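Local coordinates for Acarbose/maltose binding protein GacH (Streptomyces glaucescens, PDB 3K01) that binds acarbose and an acarbose homolog, and probably maltose, as the extracellular solute receptor of an ABC transporter, at residues Leu104-Asp108 against Lys132-Val136; Gln122-Thr127 against Gln295-Asn299; Glu91-Asp97 against Arg366-Ala370. One frame throughout, in Å; residues are numbered along the deposited sequence.

The three contacts lie close together around helix 92-100 and the sheet strands next to it. Contact 1 and contact 2 have centres about 13 Å apart and share the sheet, through its neighbouring strands 132-148 and 293-302; T127 of contact 2 pairs by its backbone with Y134 of contact 1. Contact 3 has its centre about 9 Å from that of contact 2, and R366 NE donates to Q295 O between them. Along the chain contacts 1 and 2 interlock, their segments alternating, and both fall inside the long loop closed by contact 3. Residues far apart in sequence are thereby gathered into one compact part of this solute-binding protein.

Contact 1 (Leu104-Asp108 against Lys132-Val136); sequences LAPLD and KTYAV
The carboxylate of D108 takes two bonds from T133, one on each oxygen. D108 OD2 receives T133 N on its syn lone pair, in an almost straight bond (2.8 Å, N-H...O angle 177°); T133 OG1 donates to D108 OD1 (2.8 Å), also on the syn side but 25° out of the carboxylate plane. Held at both oxygens, the carboxylate should be limited in its rotation. A third direct bond joins the backbones: L107 N donates to T133 O at 2.8 Å, and P106 CA adds a CA-H...O contact to the same carbonyl. At the other end one water links A105 O and Y134 O.

The apolar part centres on the ring of Y134. Its CD1 lies 3.8 Å from L104 CB, and its CE1 lies 3.9 Å from P106 CB, while L104 O meets the ring at its edge, near its plane. Y134 CG stands beside its own backbone N (chi1 -66°), which lays the ring along L104-P106. On the other side of the backbone, L107 CD1 rests 3.6 Å from A135 N, with V136 CG1 4.3 Å from it.

R128 donates to T133 OG1 from beyond the pair. The loop 104-108 lies against the start of strand 132-148. Strand 293-302 pairs by its backbone with A105 and V136, helix 92-100 packs on L104 and Y134, and helix 309-320 on L107 and V136.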
loop_
_atom_site.group_PDB
_atom_site.type_symbol
_atom_site.label_atom_id
_atom_site.label_comp_id
_atom_site.label_asym_id
_atom_site.label_seq_id
_atom_site.Cartn_x
_atom_site.Cartn_y
_atom_site.Cartn_z
ATOM N N LEU A 104 8.256 -11.682 16.056
ATOM C CA LEU A 104 7.295 -10.730 16.622
ATOM C C LEU A 104 6.582 -11.263 17.839
ATOM O O LEU A 104 6.147 -12.420 17.853
ATOM C CB LEU A 104 6.289 -10.241 15.561
ATOM C CG LEU A 104 6.882 -9.590 14.304
ATOM C CD1 LEU A 104 5.751 -9.045 13.432
ATOM C CD2 LEU A 104 7.883 -8.500 14.655
ATOM N N ALA A 105 6.439 -10.404 18.840
ATOM C CA ALA A 105 5.664 -10.766 20.034
ATOM C C ALA A 105 4.177 -10.764 19.725
ATOM O O ALA A 105 3.671 -9.836 19.098
ATOM C CB ALA A 105 5.939 -9.747 21.140
ATOM N N PRO A 106 3.436 -11.781 20.175
ATOM C CA PRO A 106 1.984 -11.709 19.967
ATOM C C PRO A 106 1.357 -10.681 20.906
ATOM O O PRO A 106 1.782 -10.546 22.057
ATOM C CB PRO A 106 1.519 -13.121 20.342
ATOM C CG PRO A 106 2.531 -13.592 21.354
ATOM C CD PRO A 106 3.851 -13.020 20.872
ATOM N N LEU A 107 0.338 -9.978 20.434
ATOM C CA LEU A 107 -0.214 -8.862 21.168
ATOM C C LEU A 107 -1.600 -9.146 21.721
ATOM O O LEU A 107 -2.128 -8.340 22.483
ATOM C CB LEU A 107 -0.229 -7.610 20.280
ATOM C CG LEU A 107 1.123 -7.143 19.747
ATOM C CD1 LEU A 107 0.960 -5.857 18.935
ATOM C CD2 LEU A 107 2.147 -6.918 20.853
ATOM N N ASP A 108 -2.220 -10.267 21.344
ATOM C CA ASP A 108 -3.547 -10.582 21.917
ATOM C C ASP A 108 -3.450 -10.725 23.409
ATOM O O ASP A 108 -2.476 -11.244 23.938
ATOM C CB ASP A 108 -4.117 -11.852 21.318
ATOM C CG ASP A 108 -4.113 -11.806 19.825
ATOM O OD1 ASP A 108 -5.012 -11.144 19.225
ATOM O OD2 ASP A 108 -3.119 -12.327 19.279
ATOM N N LYS A 132 -3.444 -14.817 15.162
ATOM C CA LYS A 132 -2.918 -13.997 16.267
ATOM C C LYS A 132 -2.551 -12.611 15.766
ATOM O O LYS A 132 -2.293 -12.423 14.577
ATOM C CB LYS A 132 -1.712 -14.644 16.937
ATOM C CG LYS A 132 -2.054 -15.947 17.690
ATOM C CD LYS A 132 -0.830 -16.559 18.325
ATOM C CE LYS A 132 -1.178 -17.812 19.124
ATOM N NZ LYS A 132 0.079 -18.528 19.475
ATOM N N THR A 133 -2.528 -11.639 16.668
ATOM C CA THR A 133 -2.221 -10.249 16.309
ATOM C C THR A 133 -0.763 -9.974 16.636
ATOM O O THR A 133 -0.302 -10.237 17.768
ATOM C CB THR A 133 -3.102 -9.313 17.139
ATOM O OG1 THR A 133 -4.469 -9.676 16.933
ATOM C CG2 THR A 133 -2.896 -7.865 16.724
ATOM N N TYR A 134 -0.010 -9.440 15.658
ATOM C CA TYR A 134 1.398 -9.151 15.825
ATOM C C TYR A 134 1.763 -7.698 15.549
ATOM O O TYR A 134 2.946 -7.366 15.411
ATOM C CB TYR A 134 2.242 -10.067 14.927
ATOM C CG TYR A 134 2.174 -11.521 15.315
ATOM C CD1 TYR A 134 3.011 -12.015 16.314
ATOM C CD2 TYR A 134 1.300 -12.396 14.683
ATOM C CE1 TYR A 134 2.963 -13.363 16.681
ATOM C CE2 TYR A 134 1.239 -13.727 15.052
ATOM C CZ TYR A 134 2.074 -14.196 16.023
ATOM O OH TYR A 134 2.016 -15.538 16.395
ATOM N N ALA A 135 0.767 -6.833 15.442
ATOM C CA ALA A 135 1.057 -5.425 15.178
ATOM C C ALA A 135 -0.141 -4.597 15.552
ATOM O O ALA A 135 -1.218 -5.133 15.807
ATOM C CB ALA A 135 1.430 -5.197 13.680
ATOM N N VAL A 136 0.058 -3.283 15.535
ATOM C CA VAL A 136 -1.036 -2.309 15.564
ATOM C C VAL A 136 -0.899 -1.407 14.315
ATOM O O VAL A 136 0.206 -1.117 13.871
ATOM C CB VAL A 136 -1.060 -1.439 16.848
ATOM C CG1 VAL A 136 -1.381 -2.324 18.056
ATOM C CG2 VAL A 136 0.270 -0.706 17.065
HETATM O O HOH W 1 4.175 -7.378 17.896
#

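Contact 2 (Gln122-Thr127 against Gln295-Asn299); sequences QAAAST and QGGWN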
loop_
_atom_site.group_PDB
_atom_site.type_symbol
_atom_site.label_atom_id
_atom_site.label_comp_id
_atom_site.label_asym_id
_atom_site.label_seq_id
_atom_site.Cartn_x
_atom_site.Cartn_y
_atom_site.Cartn_z
ATOM N N GLN A 122 -9.288 -3.241 6.668
ATOM C CA GLN A 122 -8.120 -3.771 5.992
ATOM C C GLN A 122 -6.854 -3.577 6.832
ATOM O O GLN A 122 -5.980 -4.424 6.868
ATOM C CB GLN A 122 -7.906 -3.105 4.621
ATOM C CG GLN A 122 -9.068 -3.277 3.657
ATOM C CD GLN A 122 -10.049 -2.115 3.741
ATOM O OE1 GLN A 122 -10.168 -1.443 4.778
ATOM N NE2 GLN A 122 -10.754 -1.862 2.639
ATOM N N ALA A 123 -6.748 -2.403 7.459
ATOM C CA ALA A 123 -5.593 -2.094 8.291
ATOM C C ALA A 123 -5.555 -3.015 9.511
ATOM O O ALA A 123 -4.498 -3.570 9.820
ATOM C CB ALA A 123 -5.617 -0.619 8.710
ATOM N N ALA A 124 -6.703 -3.222 10.155
ATOM C CA ALA A 124 -6.741 -4.209 11.252
ATOM C C ALA A 124 -6.336 -5.595 10.786
ATOM O O ALA A 124 -5.570 -6.290 11.458
ATOM C CB ALA A 124 -8.127 -4.234 11.892
ATOM N N ALA A 125 -6.846 -5.999 9.629
ATOM C CA ALA A 125 -6.537 -7.335 9.143
ATOM C C ALA A 125 -5.054 -7.548 8.884
ATOM O O ALA A 125 -4.524 -8.636 9.085
ATOM C CB ALA A 125 -7.341 -7.618 7.898
ATOM N N SER A 126 -4.364 -6.489 8.442
ATOM C CA SER A 126 -2.933 -6.592 8.132
ATOM C C SER A 126 -2.081 -6.872 9.384
ATOM O O SER A 126 -0.913 -7.226 9.255
ATOM C CB SER A 126 -2.410 -5.301 7.483
ATOM O OG SER A 126 -2.248 -4.246 8.434
ATOM N N THR A 127 -2.666 -6.717 10.582
ATOM C CA THR A 127 -1.906 -6.959 11.819
ATOM C C THR A 127 -1.936 -8.413 12.270
ATOM O O THR A 127 -1.267 -8.754 13.245
ATOM C CB THR A 127 -2.433 -6.082 12.986
ATOM O OG1 THR A 127 -3.718 -6.544 13.392
ATOM C CG2 THR A 127 -2.451 -4.593 12.627
ATOM N N GLN A 295 -3.440 -2.825 -1.083
ATOM C CA GLN A 295 -3.258 -2.134 0.198
ATOM C C GLN A 295 -1.803 -2.021 0.563
ATOM O O GLN A 295 -1.077 -3.015 0.547
ATOM C CB GLN A 295 -3.913 -2.987 1.271
ATOM C CG GLN A 295 -3.795 -2.425 2.682
ATOM C CD GLN A 295 -4.345 -3.368 3.713
ATOM O OE1 GLN A 295 -4.997 -4.344 3.385
ATOM N NE2 GLN A 295 -4.122 -3.045 4.986
ATOM N N GLY A 296 -1.370 -0.810 0.910
ATOM C CA GLY A 296 -0.053 -0.596 1.476
ATOM C C GLY A 296 -0.164 0.087 2.832
ATOM O O GLY A 296 -1.250 0.249 3.396
ATOM N N GLY A 297 0.990 0.477 3.340
ATOM C CA GLY A 297 1.045 1.207 4.605
ATOM C C GLY A 297 1.985 0.553 5.593
ATOM O O GLY A 297 2.768 -0.354 5.267
ATOM N N TRP A 298 1.882 1.025 6.830
ATOM C CA TRP A 298 2.806 0.654 7.902
ATOM C C TRP A 298 2.031 0.394 9.163
ATOM O O TRP A 298 1.043 1.058 9.445
ATOM C CB TRP A 298 3.818 1.786 8.182
ATOM C CG TRP A 298 4.763 2.033 7.024
ATOM C CD1 TRP A 298 4.566 2.872 5.967
ATOM C CD2 TRP A 298 5.998 1.361 6.781
ATOM N NE1 TRP A 298 5.628 2.784 5.102
ATOM C CE2 TRP A 298 6.525 1.868 5.577
ATOM C CE3 TRP A 298 6.739 0.402 7.496
ATOM C CZ2 TRP A 298 7.749 1.434 5.052
ATOM C CZ3 TRP A 298 7.949 -0.036 6.979
ATOM C CH2 TRP A 298 8.439 0.476 5.756
ATOM N N ASN A 299 2.568 -0.552 9.928
ATOM C CA ASN A 299 2.110 -0.945 11.246
ATOM C C ASN A 299 3.285 -0.800 12.202
ATOM O O ASN A 299 4.416 -0.510 11.805
ATOM C CB ASN A 299 1.609 -2.398 11.176
ATOM C CG ASN A 299 0.390 -2.545 10.285
ATOM O OD1 ASN A 299 -0.390 -1.620 10.124
ATOM N ND2 ASN A 299 0.212 -3.728 9.716
#
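Q122 meets Q295 first, through its backbone carbonyl. Q295 NE2 donates to Q122 O (3.0 Å, N-H...O angle 155°) from above the carbonyl plane, 77° out of it, while S126 N reaches the same oxygen from the opposite face. Q295 gets there fully stretched, its CG anti to the backbone N (chi1 179°) and the chain extended beyond. Q295 OE1 lies 3.4 Å from Q122 CB and is buried with no polar partner in the model. The Q122 chain bends at its second torsion, and its NE2 bonds to A363 O.

A123 and A124 serve as acceptors within their own segment: S126 OG donates to A123 O at 2.7 Å, and T127 OG1 to A124 O at 2.7 Å, the latter in the carbonyl plane. S126 CB also packs 3.8 Å from Q295 NE2, and S126 OG sits near the side-chain amide of N299. T127 crosses N299 at about a right angle. V92 of helix 92-100 and W368 close over S126.

This is a short helix laid against strand 293-302, which pairs with 87-91, 132-148 and 363-364: helix-on-sheet packing consistent with the type II periplasmic-binding-protein fold of bacterial solute-binding proteins.

Contact 3 (Glu91-Asp97 against Arg366-Ala370); sequences EVAWVAD and RPWIA
A96 packs against the backbone of W368 and I369 in the tightest part of the contact. A96 CB sits 3.5 Å from I369 O and 3.7 Å from W368 O, so a small methyl fits against the backbone where the chain bends in an inverse gamma turn centred on W368. Beside it, nearer the start of the helix, the outer corner of the indole, W368 CZ3, rests 4.0 Å from V92 CB and 3.7 Å from V92 O, the oxygen approaching the ring obliquely. W368 CG lies beside its own backbone N (chi1 -54°), which brings the six-membered ring against V92. The indole has a second neighbour within its own segment, R366 O, lying over one face toward the rim, and its NE1 is held by E365.

The other parts are looser. In one of the two conformers of E91, its OE2 and R366 NH2 make a long salt bridge of 3.5 Å, with the carboxylate and guanidinium planes 50° apart. The guanidinium has V92 CG2 over one face, toward the rim, and A93 CB 3.8 Å from NH1. R366 NE donates to Q295 O, so the arginine also ties back to strand 293-302. Between helix and loop a water donates to A93 O and to I369 O, linking the two, and at the far end A370 approaches A96 and D97 only loosely.

E91 is the N-cap of helix 92-100; in that same conformer its OE1 accepts from A93 N at 3.0 Å, and the carboxylate then both caps the helix and faces R366. This is a capped N-terminus following strand 87-91, the strand-to-helix turn of an alpha/beta fold.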
loop_
_atom_site.group_PDB
_atom_site.type_symbol
_atom_site.label_atom_id
_atom_site.label_comp_id
_atom_site.label_asym_id
_atom_site.label_seq_id
_atom_site.Cartn_x
_atom_site.Cartn_y
_atom_site.Cartn_z
ATOM N N GLU A 91 6.094 -2.820 7.460
ATOM C CA GLU A 91 5.216 -2.625 6.320
ATOM C C GLU A 91 4.114 -3.677 6.418
ATOM O O GLU A 91 4.301 -4.706 7.066
ATOM C CB GLU A 91 6.024 -2.763 5.041
ATOM C CG GLU A 91 5.411 -2.099 3.833
ATOM C CD GLU A 91 4.702 -3.076 2.909
ATOM O OE1 GLU A 91 4.850 -4.319 3.060
ATOM O OE2 GLU A 91 4.001 -2.597 1.996
ATOM N N VAL A 92 2.955 -3.438 5.803
ATOM C CA VAL A 92 1.851 -4.376 5.981
ATOM C C VAL A 92 2.233 -5.839 5.682
ATOM O O VAL A 92 1.818 -6.746 6.410
ATOM C CB VAL A 92 0.580 -3.983 5.216
ATOM C CG1 VAL A 92 -0.064 -2.716 5.809
ATOM C CG2 VAL A 92 0.808 -3.832 3.694
ATOM N N ALA A 93 3.003 -6.085 4.627
ATOM C CA ALA A 93 3.410 -7.460 4.273
ATOM C C ALA A 93 4.475 -7.991 5.230
ATOM O O ALA A 93 4.663 -9.208 5.361
ATOM C CB ALA A 93 3.942 -7.528 2.838
ATOM N N TRP A 94 5.193 -7.096 5.903
ATOM C CA TRP A 94 6.288 -7.526 6.774
ATOM C C TRP A 94 5.759 -8.144 8.066
ATOM O O TRP A 94 6.515 -8.856 8.730
ATOM C CB TRP A 94 7.238 -6.392 7.128
ATOM C CG TRP A 94 7.998 -5.786 5.996
ATOM C CD1 TRP A 94 7.899 -6.084 4.662
ATOM C CD2 TRP A 94 8.913 -4.699 6.117
ATOM N NE1 TRP A 94 8.736 -5.245 3.952
ATOM C CE2 TRP A 94 9.373 -4.393 4.822
ATOM C CE3 TRP A 94 9.401 -3.956 7.204
ATOM C CZ2 TRP A 94 10.282 -3.350 4.579
ATOM C CZ3 TRP A 94 10.316 -2.929 6.963
ATOM C CH2 TRP A 94 10.746 -2.650 5.657
ATOM N N VAL A 95 4.513 -7.874 8.452
ATOM C CA VAL A 95 3.985 -8.486 9.668
ATOM C C VAL A 95 4.043 -10.002 9.552
ATOM O O VAL A 95 4.630 -10.654 10.424
ATOM C CB VAL A 95 2.566 -8.003 9.970
ATOM C CG1 VAL A 95 2.024 -8.711 11.227
ATOM C CG2 VAL A 95 2.564 -6.501 10.176
ATOM N N ALA A 96 3.465 -10.567 8.502
ATOM C CA ALA A 96 3.497 -12.018 8.333
ATOM C C ALA A 96 4.912 -12.510 8.049
ATOM O O ALA A 96 5.286 -13.592 8.508
ATOM C CB ALA A 96 2.569 -12.443 7.242
ATOM N N ASP A 97 5.706 -11.725 7.327
ATOM C CA ASP A 97 7.101 -12.071 7.035
ATOM C C ASP A 97 7.820 -12.289 8.382
ATOM O O ASP A 97 8.343 -13.382 8.668
ATOM C CB ASP A 97 7.725 -10.932 6.201
ATOM C CG ASP A 97 9.119 -11.225 5.704
ATOM O OD1 ASP A 97 9.596 -12.371 5.855
ATOM O OD2 ASP A 97 9.703 -10.267 5.155
ATOM N N ARG A 366 -4.030 -7.736 1.252
ATOM C CA ARG A 366 -3.047 -8.705 0.764
ATOM C C ARG A 366 -3.376 -10.075 1.358
ATOM O O ARG A 366 -4.090 -10.163 2.355
ATOM C CB ARG A 366 -1.652 -8.362 1.299
ATOM C CG ARG A 366 -1.180 -6.969 1.052
ATOM C CD ARG A 366 -0.580 -6.752 -0.323
ATOM N NE ARG A 366 0.009 -5.424 -0.320
ATOM C CZ ARG A 366 1.299 -5.113 -0.208
ATOM N NH1 ARG A 366 2.273 -6.028 -0.231
ATOM N NH2 ARG A 366 1.623 -3.828 -0.201
ATOM N N PRO A 367 -2.802 -11.151 0.782
ATOM C CA PRO A 367 -2.793 -12.398 1.535
ATOM C C PRO A 367 -1.768 -12.252 2.661
ATOM O O PRO A 367 -0.599 -11.957 2.423
ATOM C CB PRO A 367 -2.347 -13.452 0.497
ATOM C CG PRO A 367 -1.645 -12.687 -0.538
ATOM C CD PRO A 367 -2.126 -11.259 -0.528
ATOM N N TRP A 368 -2.217 -12.495 3.891
ATOM C CA TRP A 368 -1.384 -12.217 5.052
ATOM C C TRP A 368 -0.555 -13.439 5.417
ATOM O O TRP A 368 -0.711 -14.037 6.493
ATOM C CB TRP A 368 -2.244 -11.735 6.223
ATOM C CG TRP A 368 -3.101 -10.564 5.865
ATOM C CD1 TRP A 368 -4.462 -10.526 5.899
ATOM C CD2 TRP A 368 -2.663 -9.274 5.387
ATOM N NE1 TRP A 368 -4.910 -9.285 5.484
ATOM C CE2 TRP A 368 -3.836 -8.502 5.178
ATOM C CE3 TRP A 368 -1.419 -8.696 5.137
ATOM C CZ2 TRP A 368 -3.798 -7.200 4.702
ATOM C CZ3 TRP A 368 -1.381 -7.394 4.680
ATOM C CH2 TRP A 368 -2.581 -6.655 4.472
ATOM N N ILE A 369 0.325 -13.807 4.496
ATOM C CA ILE A 369 1.094 -15.055 4.594
ATOM C C ILE A 369 2.582 -14.747 4.494
ATOM O O ILE A 369 2.980 -13.681 4.001
ATOM C CB ILE A 369 0.655 -16.097 3.533
ATOM C CG1 ILE A 369 0.941 -15.596 2.109
ATOM C CG2 ILE A 369 -0.824 -16.440 3.697
ATOM C CD1 ILE A 369 0.659 -16.660 1.037
ATOM N N ALA A 370 3.406 -15.685 4.948
ATOM C CA ALA A 370 4.852 -15.532 4.973
ATOM C C ALA A 370 5.388 -15.155 3.591
ATOM O O ALA A 370 6.290 -14.322 3.451
ATOM C CB ALA A 370 5.485 -16.842 5.449
HETATM O O HOH W 2 3.541 -10.992 3.701
#